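Local atomic coordinates of deseasin MCP-01 (Pseudoalteromonas sp., PDB entry 3VV3), a protein that cleaves peptide bonds as a collagen-degrading serine protease of the subtilisin family. Residues A[90-95]-A[133-138]; A[99-104]-A[257-262]; A[148-153]-A[180-185]; A[166-171]-A[195-200]. All coordinates share one frame; numbering follows the deposited sequence.

Contact 1 (A[90-95]-A[133-138]); sequences INAITD and VGCKFL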
# COMPACT_ATOMS: atom_id res chain seq x y z
N ILE A 90 -13.29 4.18 -18.25
CA ILE A 90 -13.10 2.85 -18.83
C ILE A 90 -12.30 1.92 -17.96
O ILE A 90 -11.66 2.33 -16.98
CB ILE A 90 -12.37 2.93 -20.20
CG1 ILE A 90 -10.96 3.53 -20.02
CG2 ILE A 90 -13.20 3.69 -21.23
CD1 ILE A 90 -10.02 3.30 -21.22
N ASN A 91 -12.34 0.64 -18.33
CA ASN A 91 -11.44 -0.37 -17.79
C ASN A 91 -10.47 -0.73 -18.92
O ASN A 91 -10.87 -1.30 -19.93
CB ASN A 91 -12.25 -1.59 -17.34
CG ASN A 91 -11.39 -2.70 -16.76
OD1 ASN A 91 -10.29 -2.96 -17.22
ND2 ASN A 91 -11.92 -3.38 -15.73
N ALA A 92 -9.20 -0.36 -18.75
CA ALA A 92 -8.19 -0.57 -19.79
C ALA A 92 -7.71 -2.01 -19.89
O ALA A 92 -7.00 -2.38 -20.84
CB ALA A 92 -6.99 0.37 -19.59
N ILE A 93 -8.08 -2.83 -18.91
CA ILE A 93 -7.75 -4.24 -18.94
C ILE A 93 -8.74 -5.01 -19.85
O ILE A 93 -8.33 -5.82 -20.69
CB ILE A 93 -7.75 -4.85 -17.52
CG1 ILE A 93 -6.82 -4.05 -16.59
CG2 ILE A 93 -7.36 -6.32 -17.57
CD1 ILE A 93 -6.98 -4.42 -15.12
N THR A 94 -10.03 -4.72 -19.68
CA THR A 94 -11.07 -5.50 -20.35
C THR A 94 -11.73 -4.73 -21.49
O THR A 94 -12.52 -5.30 -22.25
CB THR A 94 -12.17 -5.89 -19.36
OG1 THR A 94 -12.85 -4.72 -18.89
CG2 THR A 94 -11.58 -6.65 -18.17
N ASP A 95 -11.41 -3.44 -21.59
CA ASP A 95 -12.02 -2.52 -22.55
C ASP A 95 -13.47 -2.18 -22.25
O ASP A 95 -14.10 -1.43 -23.00
CB ASP A 95 -11.88 -3.04 -23.99
CG ASP A 95 -10.47 -2.94 -24.50
OD1 ASP A 95 -9.66 -2.21 -23.90
OD2 ASP A 95 -10.17 -3.61 -25.51
N VAL A 133 -13.01 11.59 -14.03
CA VAL A 133 -13.12 10.46 -14.96
C VAL A 133 -12.08 9.40 -14.60
O VAL A 133 -10.92 9.71 -14.35
CB VAL A 133 -12.95 10.89 -16.44
CG1 VAL A 133 -11.74 11.79 -16.63
CG2 VAL A 133 -12.88 9.67 -17.36
N GLY A 134 -12.51 8.14 -14.55
CA GLY A 134 -11.60 7.08 -14.15
C GLY A 134 -11.13 6.25 -15.31
O GLY A 134 -11.87 6.00 -16.26
N CYS A 135 -9.86 5.83 -15.25
CA CYS A 135 -9.40 4.74 -16.09
C CYS A 135 -8.74 3.70 -15.19
O CYS A 135 -7.75 3.99 -14.50
CB CYS A 135 -8.42 5.21 -17.17
SG CYS A 135 -7.93 3.87 -18.31
N LYS A 136 -9.34 2.52 -15.17
CA LYS A 136 -8.89 1.41 -14.35
C LYS A 136 -7.90 0.58 -15.15
O LYS A 136 -8.29 -0.07 -16.12
CB LYS A 136 -10.10 0.57 -13.94
CG LYS A 136 -9.78 -0.74 -13.24
CD LYS A 136 -11.07 -1.44 -12.79
CE LYS A 136 -10.75 -2.73 -12.04
NZ LYS A 136 -9.95 -2.45 -10.80
N PHE A 137 -6.62 0.60 -14.76
CA PHE A 137 -5.64 -0.28 -15.40
C PHE A 137 -5.06 -1.29 -14.40
O PHE A 137 -4.30 -2.17 -14.78
CB PHE A 137 -4.50 0.51 -16.10
CG PHE A 137 -3.40 0.96 -15.17
CD1 PHE A 137 -3.60 2.01 -14.29
CD2 PHE A 137 -2.16 0.34 -15.20
CE1 PHE A 137 -2.58 2.44 -13.44
CE2 PHE A 137 -1.13 0.76 -14.35
CZ PHE A 137 -1.34 1.82 -13.47
N LEU A 138 -5.45 -1.16 -13.13
CA LEU A 138 -5.04 -2.10 -12.09
C LEU A 138 -6.25 -2.90 -11.63
O LEU A 138 -7.27 -2.33 -11.27
CB LEU A 138 -4.43 -1.36 -10.90
CG LEU A 138 -3.14 -0.63 -11.25
CD1 LEU A 138 -2.73 0.31 -10.13
CD2 LEU A 138 -2.03 -1.63 -11.57
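Cys135 SG is the bump that fits a shallow hollow formed by Ile90, on the same face of the sheet, and Ala92, just past the strand end. Ile90 takes the crowded position, with CG1 between the backbone N and the carbonyl carbon (chi1 62°), which brings CG1 to 3.5 Å from Cys135 SG. Ala92 CB closes in at 3.8 Å from the same sulfur and also lies near Phe137 CB.

The two strands run parallel, Ile90 pairing with Cys135 and Asn91 with Lys136. Ile90 N donates to Gly134 O, and Lys136 N returns a nearly straight bond to Ile90 O at 2.9 Å. Beyond the strand end, Ala92 N continues the pattern to Lys136 O at 2.8 Å.

On the other face Asn91 and Lys136 run alongside each other in the same direction, with Asn91 ND2 against Lys136 CD at 3.6 Å. The lysine chain is extended up to CE and bends at its end (chi4 61°), where NZ reaches Leu138 O at 2.7 Å and is also held by Asp102 OD1 and Thr51 O. Asn91 OD1 is gripped twice: Ile93 N, in the carbonyl plane at 2.8 Å, closes an Asx turn, and Thr94 N, from above it, widens this to an Asx motif. Past this turn, Ile93 CD1 rests 3.5 Å from Phe137 O.

Strand 89-91 is the sheet's outermost strand on this side, joined to strand 131-136 through helix 105-114. Helix 146-161 covers the Ile90 and Cys135 face, linked by the Cys135-Cys152 disulfide, while strand 45-50 flanks strand 131-136 on its other edge.

Contact 2 (A[99-104]-A[257-262]); sequences PMDDEG and TVPGNS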
# COMPACT_ATOMS: atom_id res chain seq x y z
N PRO A 99 -15.34 2.16 -15.22
CA PRO A 99 -14.14 2.26 -14.38
C PRO A 99 -14.39 1.89 -12.93
O PRO A 99 -13.55 2.21 -12.10
CB PRO A 99 -13.79 3.75 -14.48
CG PRO A 99 -15.15 4.41 -14.53
CD PRO A 99 -16.01 3.46 -15.38
N MET A 100 -15.51 1.22 -12.62
CA MET A 100 -15.82 0.90 -11.23
C MET A 100 -14.61 0.31 -10.49
O MET A 100 -13.97 -0.64 -10.95
CB MET A 100 -17.02 -0.06 -11.13
CG MET A 100 -17.27 -0.57 -9.71
SD MET A 100 -17.69 0.74 -8.55
CE MET A 100 -19.19 1.37 -9.28
N ASP A 101 -14.33 0.88 -9.32
CA ASP A 101 -13.24 0.43 -8.47
C ASP A 101 -13.66 -0.78 -7.64
O ASP A 101 -14.59 -0.70 -6.82
CB ASP A 101 -12.85 1.58 -7.54
CG ASP A 101 -11.63 1.27 -6.71
OD1 ASP A 101 -10.95 0.25 -6.98
OD2 ASP A 101 -11.35 2.08 -5.80
N ASP A 102 -12.97 -1.89 -7.84
CA ASP A 102 -13.21 -3.11 -7.07
C ASP A 102 -12.01 -3.42 -6.17
O ASP A 102 -11.88 -4.54 -5.68
CB ASP A 102 -13.51 -4.30 -7.99
CG ASP A 102 -12.41 -4.54 -9.01
OD1 ASP A 102 -11.37 -3.85 -8.95
OD2 ASP A 102 -12.59 -5.42 -9.88
N GLU A 103 -11.15 -2.43 -5.97
CA GLU A 103 -9.94 -2.60 -5.15
C GLU A 103 -9.93 -1.64 -3.97
O GLU A 103 -9.77 -2.05 -2.82
CB GLU A 103 -8.68 -2.42 -5.99
CG GLU A 103 -7.44 -3.11 -5.42
CD GLU A 103 -6.87 -2.40 -4.20
OE1 GLU A 103 -6.96 -1.16 -4.12
OE2 GLU A 103 -6.32 -3.09 -3.31
N GLY A 104 -10.09 -0.35 -4.27
CA GLY A 104 -10.18 0.68 -3.24
C GLY A 104 -9.29 1.90 -3.42
O GLY A 104 -9.65 3.02 -3.05
N THR A 257 -12.50 8.47 0.84
CA THR A 257 -13.50 7.52 0.41
C THR A 257 -12.91 6.19 -0.05
O THR A 257 -11.90 6.17 -0.75
CB THR A 257 -14.28 8.09 -0.79
OG1 THR A 257 -13.34 8.61 -1.75
CG2 THR A 257 -15.19 9.24 -0.35
N VAL A 258 -13.57 5.09 0.32
CA VAL A 258 -13.30 3.77 -0.28
C VAL A 258 -14.63 3.10 -0.66
O VAL A 258 -15.68 3.50 -0.16
CB VAL A 258 -12.47 2.85 0.63
CG1 VAL A 258 -11.07 3.44 0.86
CG2 VAL A 258 -13.19 2.61 1.95
N PRO A 259 -14.59 2.10 -1.54
CA PRO A 259 -15.84 1.49 -2.02
C PRO A 259 -16.69 0.87 -0.90
O PRO A 259 -16.22 0.64 0.21
CB PRO A 259 -15.36 0.42 -3.00
CG PRO A 259 -14.03 0.94 -3.49
CD PRO A 259 -13.42 1.55 -2.25
N GLY A 260 -17.96 0.62 -1.21
CA GLY A 260 -18.89 0.14 -0.21
C GLY A 260 -19.31 1.23 0.76
O GLY A 260 -19.50 0.96 1.95
N ASN A 261 -19.42 2.46 0.27
CA ASN A 261 -19.90 3.59 1.07
C ASN A 261 -19.16 3.71 2.40
O ASN A 261 -19.78 3.88 3.45
CB ASN A 261 -21.41 3.48 1.31
CG ASN A 261 -22.00 4.70 1.98
OD1 ASN A 261 -21.44 5.79 1.91
ND2 ASN A 261 -23.15 4.53 2.62
N SER A 262 -17.84 3.60 2.34
CA SER A 262 -17.03 3.65 3.55
C SER A 262 -15.90 4.66 3.40
O SER A 262 -15.76 5.32 2.37
CB SER A 262 -16.45 2.26 3.86
OG SER A 262 -17.46 1.29 4.02
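Pro259 presses its ring against Gly104 and Asp101, and nearly all of this small contact (146 Å² in total) is made there. Pro259 CD rests 3.5 Å from Gly104 CA. Pro259 CG, the next atom of the ring, meets Asp101 OD2 at 3.7 Å, the proline and aspartate side chains crossing at about a right angle.

The first torsion of Asp101 (chi1 -174°) sets CG anti to the backbone N, and OD1 accepts from Glu103 N at 2.9 Å, an Asx turn, and from Gly104 N at 2.9 Å, the wider Asx motif, both from the same face of its plane. Thr51 OG1 also binds OD1, and Thr107 OG1 binds OD2, so four bonds restrain the carboxylate that the proline meets.

Away from the ring the fit is looser. Val258 CG1 comes only to 4.2 Å from Gly104 O, and the tip of the hairpin, Gly260 and Asn261, is exposed and makes no contact with residues 99-104; there Ser262 OG bonds to Gly260 O. Asp102 is exposed yet salt-bridged to Lys136, and Glu103 packs on Thr265 of the second subunit.

Gly104 is the N-cap of helix 105-114, whose first residue is the probable catalytic histidine, His105. The hairpin of strands 254-258 and 262-266 thus lies against the start of that helix, with Val258 on His108, Pro259 on Thr107, and Thr257 OG1 bonded to Thr107 O.

Contact 3 (A[148-153]-A[180-185]); sequences GAIKCI and QALADA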
# COMPACT_ATOMS: atom_id res chain seq x y z
N GLY A 148 -1.31 -1.10 -20.22
CA GLY A 148 -2.57 -0.63 -19.67
C GLY A 148 -2.53 0.85 -19.29
O GLY A 148 -3.46 1.60 -19.58
N ALA A 149 -1.46 1.26 -18.61
CA ALA A 149 -1.33 2.65 -18.21
C ALA A 149 -1.30 3.54 -19.46
O ALA A 149 -1.88 4.61 -19.46
CB ALA A 149 -0.06 2.85 -17.41
N ILE A 150 -0.64 3.07 -20.51
CA ILE A 150 -0.62 3.83 -21.76
C ILE A 150 -2.01 3.93 -22.40
O ILE A 150 -2.40 5.00 -22.90
CB ILE A 150 0.43 3.25 -22.75
CG1 ILE A 150 1.84 3.53 -22.24
CG2 ILE A 150 0.25 3.85 -24.13
CD1 ILE A 150 2.92 2.72 -22.97
N LYS A 151 -2.77 2.85 -22.38
CA LYS A 151 -4.14 2.90 -22.87
C LYS A 151 -4.93 3.97 -22.12
O LYS A 151 -5.73 4.69 -22.72
CB LYS A 151 -4.84 1.54 -22.75
CG LYS A 151 -4.32 0.50 -23.73
CD LYS A 151 -4.94 -0.88 -23.48
CE LYS A 151 -6.39 -0.96 -23.92
NZ LYS A 151 -6.92 -2.36 -23.73
N CYS A 152 -4.71 4.07 -20.82
CA CYS A 152 -5.38 5.08 -20.00
C CYS A 152 -4.98 6.49 -20.40
O CYS A 152 -5.83 7.36 -20.58
CB CYS A 152 -5.08 4.87 -18.51
SG CYS A 152 -6.00 3.48 -17.80
N ILE A 153 -3.68 6.73 -20.53
CA ILE A 153 -3.21 8.05 -20.92
C ILE A 153 -3.75 8.45 -22.30
O ILE A 153 -4.27 9.54 -22.47
CB ILE A 153 -1.67 8.15 -20.87
CG1 ILE A 153 -1.18 7.87 -19.45
CG2 ILE A 153 -1.20 9.53 -21.36
CD1 ILE A 153 0.30 7.55 -19.34
N GLN A 180 10.01 3.86 -23.43
CA GLN A 180 9.87 4.88 -24.45
C GLN A 180 8.41 5.07 -24.84
O GLN A 180 7.98 6.18 -25.16
CB GLN A 180 10.70 4.53 -25.70
CG GLN A 180 10.80 5.68 -26.68
CD GLN A 180 11.47 6.90 -26.06
OE1 GLN A 180 12.63 6.84 -25.65
NE2 GLN A 180 10.75 8.01 -26.00
N ALA A 181 7.65 3.97 -24.85
CA ALA A 181 6.23 4.04 -25.18
C ALA A 181 5.49 4.89 -24.16
O ALA A 181 4.62 5.69 -24.52
CB ALA A 181 5.62 2.64 -25.26
N LEU A 182 5.83 4.73 -22.88
CA LEU A 182 5.18 5.53 -21.84
C LEU A 182 5.63 7.00 -21.92
O LEU A 182 4.81 7.92 -21.82
CB LEU A 182 5.43 4.94 -20.44
CG LEU A 182 4.79 5.67 -19.26
CD1 LEU A 182 3.32 5.96 -19.55
CD2 LEU A 182 4.93 4.83 -17.99
N ALA A 183 6.93 7.21 -22.10
CA ALA A 183 7.44 8.57 -22.30
C ALA A 183 6.69 9.26 -23.45
O ALA A 183 6.32 10.43 -23.35
CB ALA A 183 8.93 8.53 -22.60
N ASP A 184 6.47 8.52 -24.53
CA ASP A 184 5.82 9.07 -25.72
C ASP A 184 4.35 9.39 -25.45
O ASP A 184 3.83 10.38 -25.96
CB ASP A 184 5.91 8.09 -26.89
CG ASP A 184 7.31 8.02 -27.49
OD1 ASP A 184 8.20 8.80 -27.10
OD2 ASP A 184 7.51 7.16 -28.37
N ALA A 185 3.68 8.55 -24.66
CA ALA A 185 2.29 8.80 -24.31
C ALA A 185 2.21 10.08 -23.48
O ALA A 185 1.29 10.90 -23.65
CB ALA A 185 1.72 7.62 -23.54
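The one side-chain hydrogen bond made within these two segments, Gln180 NE2 to Asp184 OD1 at 2.9 Å, lies on the exposed flank of the helix whose Ala181, Leu182 and Ala185 meet Ile150 and Ile153. Asp184 OD1 lies in the amide plane of Gln180, whereas the donor arrives from above the carboxylate plane. The bond links residues one helical turn apart at the start of helix 180-191 and takes no part in the interface itself.

Across the interface the two helices run nearly parallel, their axes 13° apart and 9.7 Å from each other at closest approach. Ile150 is the principal knob. Its CG1 stands anti to the carbonyl carbon (chi1 -70°), and the CD1 beyond it pushes into the opposite helix, 3.5 Å from Ala181 CB and equally near Leu182 N. Its other branch, CG2, faces Ala185 CB at 4.1 Å, so the isoleucine spans the hollow between Ala181, Leu182 and Ala185.

One turn further on, Ile153 CD1 touches Leu182 CD1 at 3.4 Å, closer than two methyl groups normally pack, the two side chains crossing at about a right angle. Ile153 CG2 packs against the backbone of Ala185, 3.6 Å from its O. At the alanines, the isoleucine branches reach the backbone.

Ile153 also touches Ile49 of strand 45-50, placing helix 146-161 on the central sheet. All side chains that cross the gap are aliphatic, so the association rests on dispersion and the exclusion of water; no hydrogen bond links the two segments, and the fit depends on complementary shape rather than directed bonds.

Contact 4 (A[166-171]-A[195-200]); sequences LRVLNN and LFVAAA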
# COMPACT_ATOMS: atom_id res chain seq x y z
N LEU A 166 -10.23 18.54 -19.74
CA LEU A 166 -9.43 17.66 -18.91
C LEU A 166 -7.95 18.03 -19.05
O LEU A 166 -7.34 17.77 -20.09
CB LEU A 166 -9.66 16.22 -19.36
CG LEU A 166 -9.08 15.06 -18.55
CD1 LEU A 166 -9.69 13.77 -19.08
CD2 LEU A 166 -7.56 15.00 -18.66
N ARG A 167 -7.38 18.65 -18.01
CA ARG A 167 -6.00 19.11 -18.06
C ARG A 167 -5.14 18.62 -16.91
O ARG A 167 -4.01 19.08 -16.74
CB ARG A 167 -5.95 20.65 -18.13
CG ARG A 167 -6.56 21.20 -19.42
CD ARG A 167 -6.21 22.66 -19.59
NE ARG A 167 -4.77 22.86 -19.54
CZ ARG A 167 -4.18 24.03 -19.30
NH1 ARG A 167 -4.91 25.12 -19.11
NH2 ARG A 167 -2.86 24.09 -19.25
N VAL A 168 -5.68 17.69 -16.12
CA VAL A 168 -4.94 17.14 -14.97
C VAL A 168 -5.13 15.64 -14.90
O VAL A 168 -6.26 15.15 -14.96
CB VAL A 168 -5.41 17.75 -13.63
CG1 VAL A 168 -4.60 17.13 -12.47
CG2 VAL A 168 -5.27 19.28 -13.63
N LEU A 169 -4.02 14.91 -14.79
CA LEU A 169 -4.06 13.47 -14.57
C LEU A 169 -3.40 13.14 -13.24
O LEU A 169 -2.31 13.63 -12.93
CB LEU A 169 -3.33 12.72 -15.68
CG LEU A 169 -3.98 12.82 -17.05
CD1 LEU A 169 -3.09 12.12 -18.08
CD2 LEU A 169 -5.38 12.21 -17.00
N ASN A 170 -4.08 12.30 -12.46
CA ASN A 170 -3.53 11.81 -11.21
C ASN A 170 -2.96 10.41 -11.40
O ASN A 170 -3.67 9.48 -11.81
CB ASN A 170 -4.61 11.78 -10.14
CG ASN A 170 -4.08 11.37 -8.80
OD1 ASN A 170 -3.95 10.18 -8.50
ND2 ASN A 170 -3.73 12.34 -7.99
N ASN A 171 -1.67 10.26 -11.11
CA ASN A 171 -0.99 8.98 -11.28
C ASN A 171 -0.34 8.51 -9.99
O ASN A 171 0.87 8.68 -9.79
CB ASN A 171 0.04 9.09 -12.40
CG ASN A 171 -0.59 9.54 -13.70
OD1 ASN A 171 -0.63 10.74 -14.01
ND2 ASN A 171 -1.12 8.59 -14.45
N LEU A 195 -1.45 18.20 -17.40
CA LEU A 195 -0.45 18.10 -16.34
C LEU A 195 -0.50 16.68 -15.79
O LEU A 195 -1.56 16.19 -15.43
CB LEU A 195 -0.80 19.09 -15.22
CG LEU A 195 0.11 19.12 -13.99
CD1 LEU A 195 1.42 19.81 -14.34
CD2 LEU A 195 -0.60 19.85 -12.86
N PHE A 196 0.67 16.04 -15.71
CA PHE A 196 0.77 14.62 -15.34
C PHE A 196 1.36 14.57 -13.94
O PHE A 196 2.58 14.66 -13.78
CB PHE A 196 1.71 13.90 -16.33
CG PHE A 196 1.75 12.39 -16.18
CD1 PHE A 196 2.54 11.79 -15.21
CD2 PHE A 196 1.01 11.57 -17.03
CE1 PHE A 196 2.59 10.41 -15.08
CE2 PHE A 196 1.05 10.19 -16.91
CZ PHE A 196 1.84 9.61 -15.93
N VAL A 197 0.51 14.44 -12.93
CA VAL A 197 0.97 14.43 -11.54
C VAL A 197 1.30 13.00 -11.14
O VAL A 197 0.53 12.08 -11.40
CB VAL A 197 -0.10 14.99 -10.60
CG1 VAL A 197 0.49 15.25 -9.22
CG2 VAL A 197 -0.69 16.28 -11.18
N ALA A 198 2.46 12.79 -10.51
CA ALA A 198 2.94 11.44 -10.25
C ALA A 198 3.57 11.31 -8.87
O ALA A 198 4.21 12.24 -8.39
CB ALA A 198 3.96 11.03 -11.32
N ALA A 199 3.39 10.15 -8.25
CA ALA A 199 3.86 9.90 -6.89
C ALA A 199 5.34 9.55 -6.89
O ALA A 199 5.80 8.81 -7.76
CB ALA A 199 3.07 8.76 -6.28
N ALA A 200 6.08 10.06 -5.91
CA ALA A 200 7.53 9.84 -5.89
C ALA A 200 7.92 8.43 -5.43
O ALA A 200 9.03 7.97 -5.72
CB ALA A 200 8.23 10.90 -5.04
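Phe196 and Asn171 are stacked on one face of a parallel strand pair, the amide plane lying 12° from that of the ring. Followed outward, Phe196 CB has no close neighbour on strand 166-171. The first torsion sets CG anti to the backbone N (chi1 -172°), and the ring beyond leans toward the partner strand. CD2 approaches Leu169 CD1 at 4.3 Å, and the tip atom CZ comes to 3.3 Å from Asn171 CG, which CE1 also faces. One terminal atom of the Asn171 amide lies over the ring centre, within 3.3-3.6 Å of Phe196 CG, CD1, CD2, CE1, CE2 and CZ alike. The amide thus lies flat over one face of the ring, while Leu169 CD1 meets it obliquely.

The backbones beneath are joined by five hydrogen bonds. Leu195 N donates to Arg167 O at 2.8 Å, and Leu195 O takes Leu169 N, also at 2.8 Å. Val197 then bonds at both ends, its N to Leu169 O and its O to Asn171 N; the last, Ala199 N to Asn171 O, is longer at 3.3 Å. The opposite face of the pair carries Val168, Leu195, Asn170 and Val197, where Val168 CG1 and Val197 CG2 touch at 4.2 Å.

The two strands form a beta-alpha-beta unit through helix 180-191 and lie in the middle of the seven-stranded sheet, between strands 45-50 and 222-228. Helix 146-161 covers the Leu169 and Phe196 face, bringing Met156 and Ile153 against it. On the other side, helix 269-284 packs on Asn170 and helix 292-301 on Leu195.

Contacts 1 and 4 belong to the same parallel sheet, with centres 16 Å apart, and contact 3 forms part of the helical layer over it. Contact 3 is tied to contact 1 by the disulfide Cys135 SG-Cys152 SG (2.0 Å) and by the salt bridge from Lys151 NZ to Asp95 OD1 (2.7 Å), and to contact 4 by Ile153 CD1 against Phe196 CE2 (3.7 Å). Contact 2 joins contact 1 through the salt bridge Lys136 NZ-Asp102 OD1 (2.7 Å), but keeps about 11 Å from contact 4 between nearest atoms. Contact 1 touches the probable catalytic triad Asp50, His105 and Ser270 through Leu138, and Gly104 of contact 2 lies near it. The Ile90 side chain is about 7 Å from a bound calcium ion.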